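Local atomic coordinates of aq_2013 protein (Aquifex aeolicus, PDB entry 2P6C), a protein that is of unknown function but belongs to the YjbQ (UPF0047) family and assembles from three copies of one small alpha-beta chain. Residues S32-L38 with K133-E137; C39-H45 with K128-I134; H45-I51 with N93-Q99. Residue numbers count along the deposited sequence, not the author numbering.

Contact 1 of 3, residues S32-L38 with K133-E137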
loop_
_atom_site.group_PDB
_atom_site.type_symbol
_atom_site.label_atom_id
_atom_site.label_comp_id
_atom_site.label_asym_id
_atom_site.label_seq_id
_atom_site.Cartn_x
_atom_site.Cartn_y
_atom_site.Cartn_z
ATOM N N SER A 32 -15.066 16.982 8.695
ATOM C CA SER A 32 -14.070 16.730 9.741
ATOM C C SER A 32 -13.503 18.055 10.228
ATOM O O SER A 32 -12.930 18.136 11.314
ATOM C CB SER A 32 -12.915 15.882 9.207
ATOM O OG SER A 32 -11.957 16.696 8.553
ATOM N N GLU A 33 -13.663 19.084 9.402
ATOM C CA GLU A 33 -13.169 20.427 9.687
ATOM C C GLU A 33 -11.641 20.459 9.812
ATOM O O GLU A 33 -11.045 21.441 10.236
ATOM C CB GLU A 33 -13.819 20.907 10.985
ATOM C CG GLU A 33 -15.313 21.191 10.813
ATOM C CD GLU A 33 -15.838 21.902 12.039
ATOM O OE1 GLU A 33 -15.591 21.428 13.139
ATOM O OE2 GLU A 33 -16.510 22.917 11.883
ATOM N N VAL A 34 -10.975 19.371 9.437
ATOM C CA VAL A 34 -9.510 19.266 9.490
ATOM C C VAL A 34 -8.917 20.194 8.415
ATOM O O VAL A 34 -9.386 20.259 7.286
ATOM C CB VAL A 34 -9.006 17.763 9.382
ATOM C CG1 VAL A 34 -7.507 17.736 9.090
ATOM C CG2 VAL A 34 -9.272 17.033 10.685
ATOM N N LYS A 35 -7.977 20.973 8.820
ATOM C CA LYS A 35 -7.169 21.874 7.934
ATOM C C LYS A 35 -6.002 21.126 7.397
ATOM O O LYS A 35 -5.682 21.185 6.218
ATOM C CB LYS A 35 -6.555 23.123 8.623
ATOM C CG LYS A 35 -7.535 24.297 8.671
ATOM C CD LYS A 35 -8.039 24.574 10.090
ATOM C CE LYS A 35 -6.906 24.936 11.057
ATOM N NZ LYS A 35 -7.467 25.496 12.285
ATOM N N GLU A 36 -5.220 20.504 8.115
ATOM C CA GLU A 36 -3.994 19.814 7.748
ATOM C C GLU A 36 -4.035 18.432 8.396
ATOM O O GLU A 36 -4.249 18.320 9.601
ATOM C CB GLU A 36 -2.784 20.595 8.267
ATOM C CG GLU A 36 -2.695 22.044 7.793
ATOM C CD GLU A 36 -2.470 22.169 6.299
ATOM O OE1 GLU A 36 -1.769 21.308 5.723
ATOM O OE2 GLU A 36 -2.977 23.142 5.697
ATOM N N GLY A 37 -3.844 17.379 7.608
ATOM C CA GLY A 37 -3.868 16.050 8.199
ATOM C C GLY A 37 -3.730 14.893 7.232
ATOM O O GLY A 37 -3.268 15.050 6.099
ATOM N N LEU A 38 -4.111 13.713 7.699
ATOM C CA LEU A 38 -4.052 12.515 6.896
ATOM C C LEU A 38 -5.437 11.910 6.801
ATOM O O LEU A 38 -6.238 11.977 7.724
ATOM C CB LEU A 38 -3.100 11.527 7.573
ATOM C CG LEU A 38 -1.631 11.899 7.371
ATOM C CD1 LEU A 38 -0.677 10.886 8.007
ATOM C CD2 LEU A 38 -1.238 11.996 5.897
ATOM N N LYS A 133 -10.909 7.334 7.792
ATOM C CA LYS A 133 -10.442 7.795 9.078
ATOM C C LYS A 133 -9.499 8.969 8.887
ATOM O O LYS A 133 -8.479 8.875 8.216
ATOM C CB LYS A 133 -9.705 6.641 9.758
ATOM C CG LYS A 133 -9.394 6.941 11.225
ATOM C CD LYS A 133 -10.658 6.994 12.082
ATOM C CE LYS A 133 -10.375 6.673 13.557
ATOM N NZ LYS A 133 -11.613 6.265 14.218
ATOM N N ILE A 134 -9.940 10.108 9.463
ATOM C CA ILE A 134 -9.186 11.358 9.345
ATOM C C ILE A 134 -8.656 11.826 10.690
ATOM O O ILE A 134 -9.337 11.773 11.706
ATOM C CB ILE A 134 -10.137 12.432 8.794
ATOM C CG1 ILE A 134 -10.530 12.045 7.355
ATOM C CG2 ILE A 134 -9.380 13.780 8.755
ATOM C CD1 ILE A 134 -11.618 12.885 6.663
ATOM N N ILE A 135 -7.392 12.276 10.706
ATOM C CA ILE A 135 -6.739 12.851 11.932
ATOM C C ILE A 135 -5.946 14.059 11.468
ATOM O O ILE A 135 -5.428 14.106 10.360
ATOM C CB ILE A 135 -5.880 11.875 12.777
ATOM C CG1 ILE A 135 -4.660 11.336 11.965
ATOM C CG2 ILE A 135 -6.684 10.639 13.275
ATOM C CD1 ILE A 135 -3.538 10.597 12.759
ATOM N N GLY A 136 -5.790 15.033 12.353
ATOM C CA GLY A 136 -4.991 16.203 12.051
ATOM C C GLY A 136 -5.616 17.368 12.786
ATOM O O GLY A 136 -6.317 17.186 13.793
ATOM N N GLU A 137 -5.382 18.580 12.291
ATOM C CA GLU A 137 -5.805 19.869 12.830
ATOM C C GLU A 137 -6.455 20.742 11.754
ATOM O O GLU A 137 -5.909 20.966 10.681
ATOM C CB GLU A 137 -4.575 20.575 13.412
ATOM C CG GLU A 137 -4.907 21.414 14.652
ATOM C CD GLU A 137 -4.100 20.917 15.835
ATOM O OE1 GLU A 137 -2.941 21.307 15.958
ATOM O OE2 GLU A 137 -4.630 20.147 16.623
ATOM O OXT GLU A 137 -7.554 21.260 11.915
#
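The C-terminal end of strand 128-136 meets the run from the end of helix 22-32 into strand 37-43, and the antiparallel ladder closes here at the chain terminus. L38 and I135 form a hydrogen-bonded pair, L38 N to I135 O at 3.0 Å. The next pair, G37 with G136, is non-hydrogen-bonded and brings the CA atoms to 4.0 Å. Neither glycine could carry a side chain: a CB on G37 would run into I135 O, one on G136 into E36 O and G37 CA, and the backbone angles of G136 by themselves call for glycine. Beyond them K35 and E36 both face E137 in a classic beta bulge. V34 points toward the partner strand, and its t rotamer sets CG2 3.8 Å from I134 CG2. S32 holds chi1 in the p well, so that OG accepts V34 N at 3.0 Å in an ST turn; OG also bonds to V29 O. L38 (m, t) and I135 (p, t) point to the sheet face that packs on I135 and L38 of neighbouring subunits. E36, m at chi1 and chi2, leads its carboxylate away to N106 N and to K133 of the second subunit, while the E137 side chain reaches M1 N of that subunit. E137 O accepts E36 N at 2.7 Å as a strand carbonyl would, and the extra oxygen OXT takes K35 N at 3.1 Å, so the C-terminus is tied down by two successive backbone amides, with K35 NZ, 4.3 Å from OXT, adding only a loose attraction.

Contact 2 of 3, residues C39-H45 with K128-I134. With PO4 (phosphate ion), chain C.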
loop_
_atom_site.group_PDB
_atom_site.type_symbol
_atom_site.label_atom_id
_atom_site.label_comp_id
_atom_site.label_asym_id
_atom_site.label_seq_id
_atom_site.Cartn_x
_atom_site.Cartn_y
_atom_site.Cartn_z
ATOM N N CYS A 39 -5.732 11.296 5.662
ATOM C CA CYS A 39 -7.034 10.696 5.422
ATOM C C CYS A 39 -6.898 9.279 4.872
ATOM O O CYS A 39 -6.539 9.092 3.709
ATOM C CB CYS A 39 -7.815 11.569 4.437
ATOM S SG CYS A 39 -9.427 10.900 3.927
ATOM N N LEU A 40 -7.169 8.289 5.721
ATOM C CA LEU A 40 -7.104 6.880 5.335
ATOM C C LEU A 40 -8.454 6.427 4.771
ATOM O O LEU A 40 -9.504 6.700 5.358
ATOM C CB LEU A 40 -6.754 6.009 6.552
ATOM C CG LEU A 40 -6.942 4.486 6.428
ATOM C CD1 LEU A 40 -5.911 3.879 5.466
ATOM C CD2 LEU A 40 -6.799 3.856 7.804
ATOM N N VAL A 41 -8.416 5.733 3.635
ATOM C CA VAL A 41 -9.622 5.212 2.996
ATOM C C VAL A 41 -9.287 3.764 2.710
ATOM O O VAL A 41 -8.452 3.455 1.862
ATOM C CB VAL A 41 -9.924 5.958 1.703
ATOM C CG1 VAL A 41 -11.288 5.553 1.180
ATOM C CG2 VAL A 41 -9.853 7.461 1.949
ATOM N N SER A 42 -9.951 2.873 3.428
ATOM C CA SER A 42 -9.641 1.463 3.332
ATOM C C SER A 42 -10.848 0.540 3.287
ATOM O O SER A 42 -11.850 0.769 3.970
ATOM C CB SER A 42 -8.778 1.101 4.547
ATOM O OG SER A 42 -8.297 -0.222 4.480
ATOM N N SER A 43 -10.748 -0.509 2.481
ATOM C CA SER A 43 -11.789 -1.516 2.456
ATOM C C SER A 43 -11.708 -2.356 3.701
ATOM O O SER A 43 -10.640 -2.732 4.147
ATOM C CB SER A 43 -11.574 -2.426 1.248
ATOM O OG SER A 43 -12.479 -3.532 1.353
ATOM N N MET A 44 -12.888 -2.636 4.265
ATOM C CA MET A 44 -12.918 -3.477 5.465
ATOM C C MET A 44 -13.052 -4.962 5.113
ATOM O O MET A 44 -13.201 -5.804 5.987
ATOM C CB MET A 44 -14.074 -3.019 6.347
ATOM C CG MET A 44 -13.965 -1.530 6.707
ATOM S SD MET A 44 -14.953 -1.064 8.153
ATOM C CE MET A 44 -13.914 -1.745 9.457
ATOM N N HIS A 45 -12.965 -5.270 3.824
ATOM C CA HIS A 45 -13.095 -6.642 3.366
ATOM C C HIS A 45 -11.874 -7.094 2.568
ATOM O O HIS A 45 -11.116 -6.283 2.037
ATOM C CB HIS A 45 -14.378 -6.775 2.525
ATOM C CG HIS A 45 -15.606 -6.319 3.248
ATOM N ND1 HIS A 45 -16.454 -7.195 3.890
ATOM C CD2 HIS A 45 -16.053 -5.075 3.549
ATOM C CE1 HIS A 45 -17.366 -6.514 4.560
ATOM N NE2 HIS A 45 -17.144 -5.225 4.371
ATOM N N LYS A 128 -21.033 -4.307 2.023
ATOM C CA LYS A 128 -19.622 -4.248 2.405
ATOM C C LYS A 128 -19.260 -2.795 2.679
ATOM O O LYS A 128 -19.774 -1.878 2.026
ATOM C CB LYS A 128 -18.763 -4.839 1.287
ATOM C CG LYS A 128 -19.001 -6.336 1.119
ATOM C CD LYS A 128 -18.563 -6.902 -0.231
ATOM C CE LYS A 128 -17.071 -7.164 -0.305
ATOM N NZ LYS A 128 -16.749 -8.185 -1.357
ATOM N N ARG A 129 -18.371 -2.572 3.637
ATOM C CA ARG A 129 -18.033 -1.204 3.976
ATOM C C ARG A 129 -16.587 -0.789 3.708
ATOM O O ARG A 129 -15.667 -1.611 3.622
ATOM C CB ARG A 129 -18.336 -0.937 5.461
ATOM C CG ARG A 129 -19.726 -1.328 5.976
ATOM C CD ARG A 129 -19.779 -1.011 7.475
ATOM N NE ARG A 129 -18.833 -1.884 8.161
ATOM C CZ ARG A 129 -18.305 -1.669 9.366
ATOM N NH1 ARG A 129 -18.603 -0.582 10.088
ATOM N NH2 ARG A 129 -17.470 -2.571 9.865
ATOM N N VAL A 130 -16.431 0.521 3.580
ATOM C CA VAL A 130 -15.163 1.198 3.425
ATOM C C VAL A 130 -15.074 2.167 4.593
ATOM O O VAL A 130 -16.071 2.817 4.903
ATOM C CB VAL A 130 -15.161 2.020 2.123
ATOM C CG1 VAL A 130 -14.075 3.092 2.210
ATOM C CG2 VAL A 130 -14.920 1.152 0.890
ATOM N N VAL A 131 -13.916 2.190 5.296
ATOM C CA VAL A 131 -13.723 3.178 6.397
ATOM C C VAL A 131 -12.911 4.350 5.940
ATOM O O VAL A 131 -11.966 4.218 5.162
ATOM C CB VAL A 131 -13.105 2.542 7.688
ATOM C CG1 VAL A 131 -11.781 1.834 7.393
ATOM C CG2 VAL A 131 -12.841 3.622 8.723
ATOM N N ILE A 132 -13.381 5.541 6.377
ATOM C CA ILE A 132 -12.640 6.786 6.209
ATOM C C ILE A 132 -12.223 7.269 7.584
ATOM O O ILE A 132 -13.032 7.531 8.435
ATOM C CB ILE A 132 -13.528 7.875 5.581
ATOM C CG1 ILE A 132 -13.983 7.450 4.188
ATOM C CG2 ILE A 132 -12.713 9.181 5.427
ATOM C CD1 ILE A 132 -15.106 8.333 3.640
ATOM N N LYS A 133 -10.909 7.334 7.792
ATOM C CA LYS A 133 -10.442 7.795 9.078
ATOM C C LYS A 133 -9.499 8.969 8.887
ATOM O O LYS A 133 -8.479 8.875 8.216
ATOM C CB LYS A 133 -9.705 6.641 9.758
ATOM C CG LYS A 133 -9.394 6.941 11.225
ATOM C CD LYS A 133 -10.658 6.994 12.082
ATOM C CE LYS A 133 -10.375 6.673 13.557
ATOM N NZ LYS A 133 -11.613 6.265 14.218
ATOM N N ILE A 134 -9.940 10.108 9.463
ATOM C CA ILE A 134 -9.186 11.358 9.345
ATOM C C ILE A 134 -8.656 11.826 10.690
ATOM O O ILE A 134 -9.337 11.773 11.706
ATOM C CB ILE A 134 -10.137 12.432 8.794
ATOM C CG1 ILE A 134 -10.530 12.045 7.355
ATOM C CG2 ILE A 134 -9.380 13.780 8.755
ATOM C CD1 ILE A 134 -11.618 12.885 6.663
HETATM P P PO4 C . -16.016 -10.833 2.822
HETATM O O1 PO4 C . -16.564 -11.963 3.615
HETATM O O2 PO4 C . -17.036 -9.840 2.770
HETATM O O3 PO4 C . -14.754 -10.508 3.389
HETATM O O4 PO4 C . -15.752 -11.331 1.376
HETATM O O HOH W 1 -17.945 -4.319 6.807
#
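This is a strand-to-strand contact inside the four-stranded antiparallel sheet, where its two central strands, 37-43 and 128-136, run side by side; the axes of 39-43 and 128-134 come within 4.7 Å at 165°. Hydrogen-bonded pairs L40 with K133 and S42 with V131 alternate with non-hydrogen-bonded C39 with I134, V41 with I132 and S43 with V130. C39, V41, V130, I132 and I134 share one face, with C39 SG 3.8 Å from I134 CG1; helix 22-32 packs there through V25, A28 and V29. The face bearing L40, V131 and K133 turns to the third subunit; K133 NZ bonds to T5 OG1 and makes a salt bridge with E36 of the third subunit. The antiparallel ladder ends with M44 N donating to R129 O at 3.0 Å. S43 OG then accepts H45 N at 3.1 Å, an ST turn just where the chain leaves the strand; S43 OG also bonds to S48 OG. M44 SD lies over one face of the R129 guanidinium, 3.4 Å from NH2. The H45 ring crosses to the partner strand: its NE2 accepts R129 N at 3.0 Å, and K128 CB sits 3.7 Å from the ring centroid in a CH-pi contact. H45 ND1 donates at 2.9 Å to O2 of a phosphate ion, probably from the crystallisation liquor, that R126 and T47 also bind.

Contact 3 of 3, residues H45-I51 with N93-Q99. With PO4 (phosphate ion), chain C.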
loop_
_atom_site.group_PDB
_atom_site.type_symbol
_atom_site.label_atom_id
_atom_site.label_comp_id
_atom_site.label_asym_id
_atom_site.label_seq_id
_atom_site.Cartn_x
_atom_site.Cartn_y
_atom_site.Cartn_z
ATOM N N HIS A 45 -12.965 -5.270 3.824
ATOM C CA HIS A 45 -13.095 -6.642 3.366
ATOM C C HIS A 45 -11.874 -7.094 2.568
ATOM O O HIS A 45 -11.116 -6.283 2.037
ATOM C CB HIS A 45 -14.378 -6.775 2.525
ATOM C CG HIS A 45 -15.606 -6.319 3.248
ATOM N ND1 HIS A 45 -16.454 -7.195 3.890
ATOM C CD2 HIS A 45 -16.053 -5.075 3.549
ATOM C CE1 HIS A 45 -17.366 -6.514 4.560
ATOM N NE2 HIS A 45 -17.144 -5.225 4.371
ATOM N N LEU A 46 -11.706 -8.405 2.462
ATOM C CA LEU A 46 -10.567 -9.073 1.784
ATOM C C LEU A 46 -10.875 -9.269 0.280
ATOM O O LEU A 46 -10.085 -9.778 -0.505
ATOM C CB LEU A 46 -10.324 -10.509 2.364
ATOM C CG LEU A 46 -9.648 -10.569 3.786
ATOM C CD1 LEU A 46 -8.376 -9.742 3.975
ATOM C CD2 LEU A 46 -10.587 -10.181 4.914
ATOM N N THR A 47 -12.092 -8.952 -0.155
ATOM C CA THR A 47 -12.509 -9.220 -1.527
ATOM C C THR A 47 -12.876 -7.938 -2.301
ATOM O O THR A 47 -13.594 -7.961 -3.292
ATOM C CB THR A 47 -13.707 -10.165 -1.452
ATOM O OG1 THR A 47 -14.692 -9.597 -0.586
ATOM C CG2 THR A 47 -13.269 -11.519 -0.883
ATOM N N SER A 48 -12.355 -6.826 -1.797
ATOM C CA SER A 48 -12.559 -5.513 -2.371
ATOM C C SER A 48 -11.432 -4.611 -1.878
ATOM O O SER A 48 -10.842 -4.858 -0.820
ATOM C CB SER A 48 -13.919 -4.950 -1.942
ATOM O OG SER A 48 -13.998 -4.745 -0.540
ATOM N N SER A 49 -11.141 -3.566 -2.646
ATOM C CA SER A 49 -10.086 -2.598 -2.284
ATOM C C SER A 49 -10.479 -1.152 -2.645
ATOM O O SER A 49 -11.296 -0.916 -3.534
ATOM C CB SER A 49 -8.788 -2.967 -3.044
ATOM O OG SER A 49 -8.297 -4.253 -2.634
ATOM N N VAL A 50 -9.935 -0.171 -1.833
ATOM C CA VAL A 50 -9.838 1.239 -2.247
ATOM C C VAL A 50 -8.505 1.449 -2.911
ATOM O O VAL A 50 -7.435 1.148 -2.391
ATOM C CB VAL A 50 -9.950 2.193 -1.048
ATOM C CG1 VAL A 50 -9.820 3.658 -1.526
ATOM C CG2 VAL A 50 -11.288 2.031 -0.358
ATOM N N ILE A 51 -8.646 1.918 -4.171
ATOM C CA ILE A 51 -7.515 2.157 -5.109
ATOM C C ILE A 51 -7.656 3.588 -5.625
ATOM O O ILE A 51 -8.734 4.168 -5.636
ATOM C CB ILE A 51 -7.365 1.080 -6.296
ATOM C CG1 ILE A 51 -8.583 1.163 -7.220
ATOM C CG2 ILE A 51 -7.326 -0.342 -5.708
ATOM C CD1 ILE A 51 -8.380 0.399 -8.530
ATOM N N ASN A 93 -7.344 -8.422 -4.186
ATOM C CA ASN A 93 -7.247 -7.510 -3.040
ATOM C C ASN A 93 -5.778 -7.367 -2.622
ATOM O O ASN A 93 -5.272 -6.302 -2.302
ATOM C CB ASN A 93 -8.091 -8.092 -1.892
ATOM C CG ASN A 93 -7.744 -7.457 -0.567
ATOM O OD1 ASN A 93 -6.942 -7.971 0.210
ATOM N ND2 ASN A 93 -8.369 -6.295 -0.310
ATOM N N LEU A 94 -5.107 -8.516 -2.666
ATOM C CA LEU A 94 -3.682 -8.501 -2.360
ATOM C C LEU A 94 -2.931 -7.631 -3.368
ATOM O O LEU A 94 -2.127 -6.778 -3.016
ATOM C CB LEU A 94 -3.153 -9.945 -2.408
ATOM C CG LEU A 94 -2.561 -10.431 -1.072
ATOM C CD1 LEU A 94 -1.598 -11.606 -1.250
ATOM C CD2 LEU A 94 -1.779 -9.341 -0.338
ATOM N N LEU A 95 -3.192 -7.898 -4.643
ATOM C CA LEU A 95 -2.603 -7.246 -5.822
ATOM C C LEU A 95 -2.701 -5.704 -5.788
ATOM O O LEU A 95 -1.726 -4.986 -5.971
ATOM C CB LEU A 95 -3.309 -7.787 -7.067
ATOM C CG LEU A 95 -2.328 -8.338 -8.106
ATOM C CD1 LEU A 95 -2.890 -8.286 -9.527
ATOM C CD2 LEU A 95 -1.009 -7.570 -8.142
ATOM N N THR A 96 -3.945 -5.255 -5.654
ATOM C CA THR A 96 -4.270 -3.833 -5.701
ATOM C C THR A 96 -4.057 -3.108 -4.385
ATOM O O THR A 96 -4.002 -1.883 -4.356
ATOM C CB THR A 96 -5.752 -3.595 -6.102
ATOM O OG1 THR A 96 -6.614 -4.321 -5.215
ATOM C CG2 THR A 96 -6.009 -4.033 -7.525
ATOM N N HIS A 97 -3.944 -3.864 -3.302
ATOM C CA HIS A 97 -3.797 -3.310 -1.954
ATOM C C HIS A 97 -5.134 -2.745 -1.482
ATOM O O HIS A 97 -5.767 -1.951 -2.177
ATOM C CB HIS A 97 -2.746 -2.208 -1.883
ATOM C CG HIS A 97 -2.229 -1.979 -0.493
ATOM N ND1 HIS A 97 -1.789 -3.013 0.307
ATOM C CD2 HIS A 97 -2.078 -0.848 0.237
ATOM C CE1 HIS A 97 -1.389 -2.529 1.469
ATOM N NE2 HIS A 97 -1.554 -1.217 1.453
ATOM N N LEU A 98 -5.538 -3.129 -0.280
ATOM C CA LEU A 98 -6.860 -2.763 0.294
ATOM C C LEU A 98 -7.088 -1.243 0.541
ATOM O O LEU A 98 -8.210 -0.766 0.652
ATOM C CB LEU A 98 -7.055 -3.536 1.602
ATOM C CG LEU A 98 -6.487 -2.801 2.823
ATOM C CD1 LEU A 98 -7.047 -3.348 4.137
ATOM C CD2 LEU A 98 -4.967 -2.917 2.925
ATOM N N GLN A 99 -6.040 -0.427 0.623
ATOM C CA GLN A 99 -6.225 0.967 1.009
ATOM C C GLN A 99 -5.302 2.020 0.382
ATOM O O GLN A 99 -4.373 1.716 -0.365
ATOM C CB GLN A 99 -6.034 1.046 2.527
ATOM C CG GLN A 99 -4.545 0.885 2.910
ATOM C CD GLN A 99 -4.274 0.591 4.384
ATOM O OE1 GLN A 99 -3.146 0.763 4.857
ATOM N NE2 GLN A 99 -5.293 0.128 5.108
HETATM P P PO4 C . -16.016 -10.833 2.822
HETATM O O1 PO4 C . -16.564 -11.963 3.615
HETATM O O2 PO4 C . -17.036 -9.840 2.770
HETATM O O3 PO4 C . -14.754 -10.508 3.389
HETATM O O4 PO4 C . -15.752 -11.331 1.376
HETATM O O HOH W 2 -4.751 0.584 -3.360
#
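A strand edge receives the C-terminal turn of a helix here: strand 48-53, at the margin of the three-stranded antiparallel sheet within this chain, meets the end of helix 87-96 and the loop leading into strand 99-104. N93 is the most deeply engaged residue. Its t rotamer aims the amide at the strand, where ND2 donates to S48 O at 2.9 Å and, weakly, to S49 OG at 3.1 Å; its CB also lies 3.0 Å from L46 O, a buried carbonyl with no polar partner in the model. S49 comes next. With chi1 in the m well its hydroxyl points into the helix end, and OG donates to T96 OG1 at 3.1 Å; T96 OG1 bonds in turn to K92 O within the helix. S49 CB rests 3.3 Å from H97 O. V50, third in buried area, adds a backbone bond: V50 N donates to L98 O at 3.1 Å, while its side chain packs on V41 of strand 37-43. At the other end of 45-51, H45 and T47 hold a phosphate, probably from the crystallisation liquor, through H45 ND1 to O2 at 2.9 Å and T47 OG1 to O4 at 2.8 Å; T47 OG1 is also hydrogen-bonded to K128 NZ. H97 stacks edge-to-face with H97 of both neighbouring subunits. A water lies 2.9 Å from V50 O and 2.8 Å from T96 O, bridging the segments.

Contacts 1 and 2 are consecutive lengths of one ladder, strand 37-43 against strand 128-136; they share K133 and I134, and their centres lie 15 Å apart. Contact 3 is nested along the chain inside the loop that both close, and sits 11 Å from contact 2 but 24 Å from contact 1. It joins strand 48-53 of the three-stranded sheet to helix 87-96. H45 belongs to both contacts 2 and 3, which also touch through K128 NZ to T47 OG1 and S43 OG to S48 OG. The phosphate, probably from the crystallisation liquor, lies beside H45 and T47, near the turn between strands 37-43 and 48-53, and may mark a pocket. All three contacts also reach the third subunit.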